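Local coordinates for protein 3-Hydroxyacyl-CoA dehydrogenase (Ralstonia eutropha H16, PDB 4PZC) that catalyses the NAD-dependent interconversion of (S)-3-hydroxyacyl-CoA, notably (S)-3-hydroxybutyryl-CoA, and the matching 3-oxoacyl-CoA, at residues 92-97 / 119-124; 113-118 / 137-142. All coordinates share one frame; numbering follows the deposited sequence.

Overall arrangement
Contacts 1 and 2 share one corner of the Rossmann-type NAD-binding domain, their centres about 10 Å apart. Contact 2 pairs two parallel strands of the sheet, and contact 1 joins the connections that leave the C-terminal ends of its strands; along the chain their segments alternate. Two polar links probably tie them together: Glu92 OE1 lies 2.7 Å from Thr118 OG1, and Lys97 NZ lies 2.8 Å from the Asn117 backbone O. Glu92 binds NAD(+), and Lys97 and Ser119 are predicted to do so. His140 of contact 2, predicted to matter for catalysis, has its side chain about 4 Å from that of Ser119, nearest atoms being compared. The strand pair thus adjoins the cofactor-site loops.

Contact 1. Residues 92-97 / 119-124; sequences ENYDLK and SSISIT
The Tyr94 ring meets Ile121 at its edge, where the methyl CG2 lies in the ring plane, 3.8 Å from CD1. With CG anti to the backbone N (chi1 -178°), the ring reaches on past Ile121, and it also touches Lys125 and Leu126 of helix 123-127. The second flat group, the carboxylate of Glu92, uses its two oxygens for different partners. OE2 accepts from Ser119 N at 3.3 Å, a long and rather bent bond (144° at the hydrogen) that arrives on the syn side, 23° out of the carboxylate plane. OE1 lies 3.5 Å from Ile121 CG1, and its polar partner is the hydroxyl of Thr118, which also receives the backbone N-H groups of Ser120 and Ile121. The Glu92 chain is bent, and it and Ile121 run alongside each other in opposing senses. Behind them Lys97 brings its CD within 4.4 Å of Ile121 CG1; its ammonium group is occupied elsewhere, by a salt bridge to Glu88 and hydrogen bonds to the backbone O atoms of Thr91 and Asn117. Helix 94-107 begins with Asn93 as N-cap: OD1 takes the N-H of Leu96 at 2.8 Å in an almost straight bond. Ser122 is the matching N-cap of helix 123-127. A small apolar patch beside a carboxylate that receives a main-chain N-H therefore joins two neighbouring strand-to-helix connections at the C-terminal ends of the sheet strands, part of the region where a Rossmann fold binds its dinucleotide, here with Glu92 as an NAD(+)-binding residue.

Contact 2. Residues 113-118 / 137-142; sequences IIASNT and IGMHFF
The backbone O of Met139 is gripped by two N-H donors from strand 113-117 and the residue after it. Thr118 N binds it at 3.0 Å, while Asn117 ND2 adds a weak bond of 2.9 Å, bent to 127° at the hydrogen. The CA-H of Asn117 also points at this oxygen. CG of Asn117 stands anti to the backbone N (chi1 177°), and the turn of the amide about chi2 then brings ND2 to the second strand; the same ND2 lies 3.7 Å from CD2 at the edge of the Phe141 ring.

Further back, the main chains alternate as parallel strands do. Ile137 N gives to Ile114 O, Ile137 O receives Ser116 N, and Ser116 O receives Met139 N. Ala115 pairs with Ile137, Ser116 with Gly138 and Asn117 with Met139. Helix 123-127 connects the two strands, so this is a beta-alpha-beta crossover within the Rossmann-type sheet; strand 85-88 flanks the pair beside 113-117, and the antiparallel strand 150-155 beside 136-141. The short segment axes diverge by 37°, in keeping with sheet twist.

On the face bearing Ala115, Ile137 and Met139, the CB of Ala115 touches two larger side chains of the adjacent strand, 3.6 Å from Ile137 CG2 and 3.7 Å from Met139 SD. Ile137 continues to Thr163 and Val167 of helix 161-173. On the other face Ser116 bonds to Glu88 and touches Lys97. At the strand end, His140 ND1 comes within 3.1 Å of Thr118 O, while the imidazole, whose residue is predicted to be important for activity, also packs on Ser119.

Contact 1. Residues 92-97 / 119-124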
loop_
_atom_site.group_PDB
_atom_site.type_symbol
_atom_site.label_atom_id
_atom_site.label_comp_id
_atom_site.label_asym_id
_atom_site.label_seq_id
_atom_site.Cartn_x
_atom_site.Cartn_y
_atom_site.Cartn_z
ATOM N N GLU A 92 -24.859 9.300 0.521
ATOM C CA GLU A 92 -24.026 9.373 1.716
ATOM C C GLU A 92 -24.376 10.557 2.643
ATOM O O GLU A 92 -23.645 10.803 3.596
ATOM C CB GLU A 92 -22.552 9.447 1.312
ATOM C CG GLU A 92 -22.078 8.193 0.592
ATOM C CD GLU A 92 -21.765 7.032 1.535
ATOM O OE1 GLU A 92 -22.060 7.071 2.753
ATOM O OE2 GLU A 92 -21.196 6.058 1.034
ATOM N N ASN A 93 -25.468 11.285 2.371
ATOM C CA ASN A 93 -26.063 12.156 3.387
ATOM C C ASN A 93 -26.764 11.321 4.453
ATOM O O ASN A 93 -27.585 10.465 4.114
ATOM C CB ASN A 93 -27.072 13.153 2.808
ATOM C CG ASN A 93 -27.590 14.132 3.867
ATOM O OD1 ASN A 93 -28.477 13.800 4.670
ATOM N ND2 ASN A 93 -27.020 15.331 3.896
ATOM N N TYR A 94 -26.484 11.606 5.728
ATOM C CA TYR A 94 -27.012 10.794 6.800
ATOM C C TYR A 94 -28.506 10.985 6.988
ATOM O O TYR A 94 -29.294 10.026 6.977
ATOM C CB TYR A 94 -26.285 11.098 8.098
ATOM C CG TYR A 94 -26.762 10.242 9.250
ATOM C CD1 TYR A 94 -26.367 8.905 9.365
ATOM C CD2 TYR A 94 -27.635 10.757 10.200
ATOM C CE1 TYR A 94 -26.817 8.120 10.410
ATOM C CE2 TYR A 94 -28.085 9.987 11.249
ATOM C CZ TYR A 94 -27.674 8.677 11.358
ATOM O OH TYR A 94 -28.144 7.940 12.411
ATOM N N ASP A 95 -28.906 12.231 7.166
ATOM C CA ASP A 95 -30.312 12.497 7.354
ATOM C C ASP A 95 -31.066 11.843 6.215
ATOM O O ASP A 95 -32.011 11.070 6.436
ATOM C CB ASP A 95 -30.568 13.995 7.426
ATOM C CG ASP A 95 -30.099 14.595 8.749
ATOM O OD1 ASP A 95 -30.139 13.870 9.762
ATOM O OD2 ASP A 95 -29.692 15.777 8.784
ATOM N N LEU A 96 -30.626 12.105 4.992
ATOM C CA LEU A 96 -31.347 11.569 3.843
ATOM C C LEU A 96 -31.281 10.034 3.797
ATOM O O LEU A 96 -32.303 9.363 3.627
ATOM C CB LEU A 96 -30.851 12.178 2.529
ATOM C CG LEU A 96 -31.647 11.693 1.298
ATOM C CD1 LEU A 96 -33.037 12.329 1.234
ATOM C CD2 LEU A 96 -30.890 11.929 0.006
ATOM N N LYS A 97 -30.081 9.494 3.956
ATOM C CA LYS A 97 -29.899 8.052 4.050
ATOM C C LYS A 97 -30.954 7.427 4.944
ATOM O O LYS A 97 -31.597 6.454 4.542
ATOM C CB LYS A 97 -28.508 7.713 4.601
ATOM C CG LYS A 97 -27.971 6.343 4.203
ATOM C CD LYS A 97 -26.451 6.402 4.041
ATOM C CE LYS A 97 -25.851 5.120 3.474
ATOM N NZ LYS A 97 -25.824 5.027 1.986
ATOM N N SER A 119 -19.162 4.061 2.653
ATOM C CA SER A 119 -17.747 4.005 3.030
ATOM C C SER A 119 -17.517 4.424 4.468
ATOM O O SER A 119 -16.577 3.961 5.108
ATOM C CB SER A 119 -16.940 4.919 2.143
ATOM O OG SER A 119 -17.799 5.841 1.541
ATOM N N SER A 120 -18.390 5.279 4.977
ATOM C CA SER A 120 -18.117 6.010 6.201
ATOM C C SER A 120 -19.154 5.865 7.290
ATOM O O SER A 120 -18.809 6.002 8.458
ATOM C CB SER A 120 -17.959 7.506 5.871
ATOM O OG SER A 120 -19.036 7.986 5.067
ATOM N N ILE A 121 -20.404 5.589 6.934
ATOM C CA ILE A 121 -21.511 5.723 7.885
ATOM C C ILE A 121 -21.696 4.486 8.798
ATOM O O ILE A 121 -21.643 3.326 8.342
ATOM C CB ILE A 121 -22.836 6.040 7.161
ATOM C CG1 ILE A 121 -22.700 7.248 6.192
ATOM C CG2 ILE A 121 -23.943 6.300 8.179
ATOM C CD1 ILE A 121 -22.732 8.629 6.835
ATOM N N SER A 122 -21.929 4.739 10.090
ATOM C CA SER A 122 -22.075 3.653 11.060
ATOM C C SER A 122 -23.276 2.752 10.761
ATOM O O SER A 122 -24.447 3.127 10.971
ATOM C CB SER A 122 -22.191 4.171 12.492
ATOM O OG SER A 122 -22.312 3.071 13.386
ATOM N N ILE A 123 -22.955 1.556 10.280
ATOM C CA ILE A 123 -23.946 0.521 10.025
ATOM C C ILE A 123 -24.831 0.324 11.233
ATOM O O ILE A 123 -26.043 0.218 11.089
ATOM C CB ILE A 123 -23.256 -0.829 9.652
ATOM C CG1 ILE A 123 -22.415 -0.670 8.344
ATOM C CG2 ILE A 123 -24.259 -1.987 9.566
ATOM C CD1 ILE A 123 -23.091 0.076 7.196
ATOM N N THR A 124 -24.232 0.276 12.416
ATOM C CA THR A 124 -24.992 0.108 13.645
ATOM C C THR A 124 -25.920 1.248 13.936
ATOM O O THR A 124 -27.034 1.037 14.395
ATOM C CB THR A 124 -24.057 -0.083 14.829
ATOM O OG1 THR A 124 -23.463 -1.367 14.695
ATOM C CG2 THR A 124 -24.789 -0.011 16.173
#

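Contact 2. Residues 113-118 / 137-142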
loop_
_atom_site.group_PDB
_atom_site.type_symbol
_atom_site.label_atom_id
_atom_site.label_comp_id
_atom_site.label_asym_id
_atom_site.label_seq_id
_atom_site.Cartn_x
_atom_site.Cartn_y
_atom_site.Cartn_z
ATOM N N ILE A 113 -34.389 -8.420 3.847
ATOM C CA ILE A 113 -33.154 -7.782 4.311
ATOM C C ILE A 113 -32.933 -6.435 3.657
ATOM O O ILE A 113 -33.060 -6.307 2.455
ATOM C CB ILE A 113 -31.923 -8.646 3.961
ATOM C CG1 ILE A 113 -31.968 -9.971 4.736
ATOM C CG2 ILE A 113 -30.611 -7.888 4.210
ATOM C CD1 ILE A 113 -31.042 -11.036 4.184
ATOM N N ILE A 114 -32.573 -5.452 4.465
ATOM C CA ILE A 114 -32.192 -4.135 3.995
ATOM C C ILE A 114 -30.692 -3.953 4.228
ATOM O O ILE A 114 -30.215 -3.977 5.368
ATOM C CB ILE A 114 -32.954 -3.034 4.761
ATOM C CG1 ILE A 114 -34.480 -3.218 4.604
ATOM C CG2 ILE A 114 -32.499 -1.655 4.294
ATOM C CD1 ILE A 114 -35.340 -2.431 5.593
ATOM N N ALA A 115 -29.950 -3.784 3.142
ATOM C CA ALA A 115 -28.527 -3.490 3.204
ATOM C C ALA A 115 -28.331 -2.060 2.759
ATOM O O ALA A 115 -29.112 -1.564 1.958
ATOM C CB ALA A 115 -27.755 -4.425 2.297
ATOM N N SER A 116 -27.304 -1.397 3.285
ATOM C CA SER A 116 -26.913 -0.058 2.808
ATOM C C SER A 116 -25.446 0.014 2.421
ATOM O O SER A 116 -24.579 -0.337 3.207
ATOM C CB SER A 116 -27.182 1.004 3.859
ATOM O OG SER A 116 -26.969 2.283 3.294
ATOM N N ASN A 117 -25.176 0.461 1.204
ATOM C CA ASN A 117 -23.816 0.660 0.738
ATOM C C ASN A 117 -23.278 2.013 1.248
ATOM O O ASN A 117 -23.977 3.024 1.180
ATOM C CB ASN A 117 -23.798 0.612 -0.781
ATOM C CG ASN A 117 -22.435 0.879 -1.350
ATOM O OD1 ASN A 117 -22.211 1.871 -2.030
ATOM N ND2 ASN A 117 -21.511 0.015 -1.052
ATOM N N THR A 118 -22.055 2.021 1.779
ATOM C CA THR A 118 -21.437 3.229 2.366
ATOM C C THR A 118 -19.946 2.983 2.615
ATOM O O THR A 118 -19.521 1.834 2.740
ATOM C CB THR A 118 -22.117 3.646 3.702
ATOM O OG1 THR A 118 -21.558 4.876 4.212
ATOM C CG2 THR A 118 -21.976 2.545 4.744
ATOM N N ILE A 137 -27.819 -4.956 7.190
ATOM C CA ILE A 137 -26.396 -5.218 7.043
ATOM C C ILE A 137 -25.784 -4.115 6.180
ATOM O O ILE A 137 -26.508 -3.417 5.489
ATOM C CB ILE A 137 -26.173 -6.586 6.390
ATOM C CG1 ILE A 137 -24.774 -7.110 6.710
ATOM C CG2 ILE A 137 -26.373 -6.497 4.882
ATOM C CD1 ILE A 137 -24.458 -8.455 6.093
ATOM N N GLY A 138 -24.467 -3.929 6.253
ATOM C CA GLY A 138 -23.762 -2.917 5.454
ATOM C C GLY A 138 -22.960 -3.560 4.346
ATOM O O GLY A 138 -22.451 -4.665 4.507
ATOM N N MET A 139 -22.862 -2.884 3.209
ATOM C CA MET A 139 -21.959 -3.305 2.144
ATOM C C MET A 139 -21.151 -2.121 1.633
ATOM O O MET A 139 -21.589 -0.978 1.688
ATOM C CB MET A 139 -22.737 -3.933 1.010
ATOM C CG MET A 139 -23.721 -4.974 1.508
ATOM S SD MET A 139 -24.908 -5.490 0.259
ATOM C CE MET A 139 -23.874 -6.476 -0.838
ATOM N N HIS A 140 -19.949 -2.402 1.165
ATOM C CA HIS A 140 -19.124 -1.395 0.548
ATOM C C HIS A 140 -18.597 -2.047 -0.713
ATOM O O HIS A 140 -17.705 -2.898 -0.655
ATOM C CB HIS A 140 -18.003 -0.943 1.505
ATOM C CG HIS A 140 -17.071 0.089 0.930
ATOM N ND1 HIS A 140 -17.507 1.296 0.433
ATOM C CD2 HIS A 140 -15.724 0.098 0.794
ATOM C CE1 HIS A 140 -16.474 1.992 -0.012
ATOM N NE2 HIS A 140 -15.380 1.289 0.202
ATOM N N PHE A 141 -19.205 -1.683 -1.839
ATOM C CA PHE A 141 -18.744 -2.080 -3.169
ATOM C C PHE A 141 -17.688 -1.138 -3.650
ATOM O O PHE A 141 -17.572 -0.039 -3.111
ATOM C CB PHE A 141 -19.886 -2.023 -4.146
ATOM C CG PHE A 141 -20.877 -3.129 -3.968
ATOM C CD1 PHE A 141 -20.677 -4.345 -4.594
ATOM C CD2 PHE A 141 -22.009 -2.952 -3.182
ATOM C CE1 PHE A 141 -21.590 -5.372 -4.447
ATOM C CE2 PHE A 141 -22.926 -3.976 -3.033
ATOM C CZ PHE A 141 -22.719 -5.187 -3.670
ATOM N N PHE A 142 -16.931 -1.538 -4.670
ATOM C CA PHE A 142 -15.787 -0.716 -5.109
ATOM C C PHE A 142 -15.839 -0.115 -6.513
ATOM O O PHE A 142 -16.243 -0.749 -7.472
ATOM C CB PHE A 142 -14.476 -1.431 -4.852
ATOM C CG PHE A 142 -14.058 -1.375 -3.419
ATOM C CD1 PHE A 142 -13.322 -0.318 -2.957
ATOM C CD2 PHE A 142 -14.443 -2.353 -2.522
ATOM C CE1 PHE A 142 -12.926 -0.257 -1.631
ATOM C CE2 PHE A 142 -14.067 -2.291 -1.192
ATOM C CZ PHE A 142 -13.293 -1.247 -0.747
#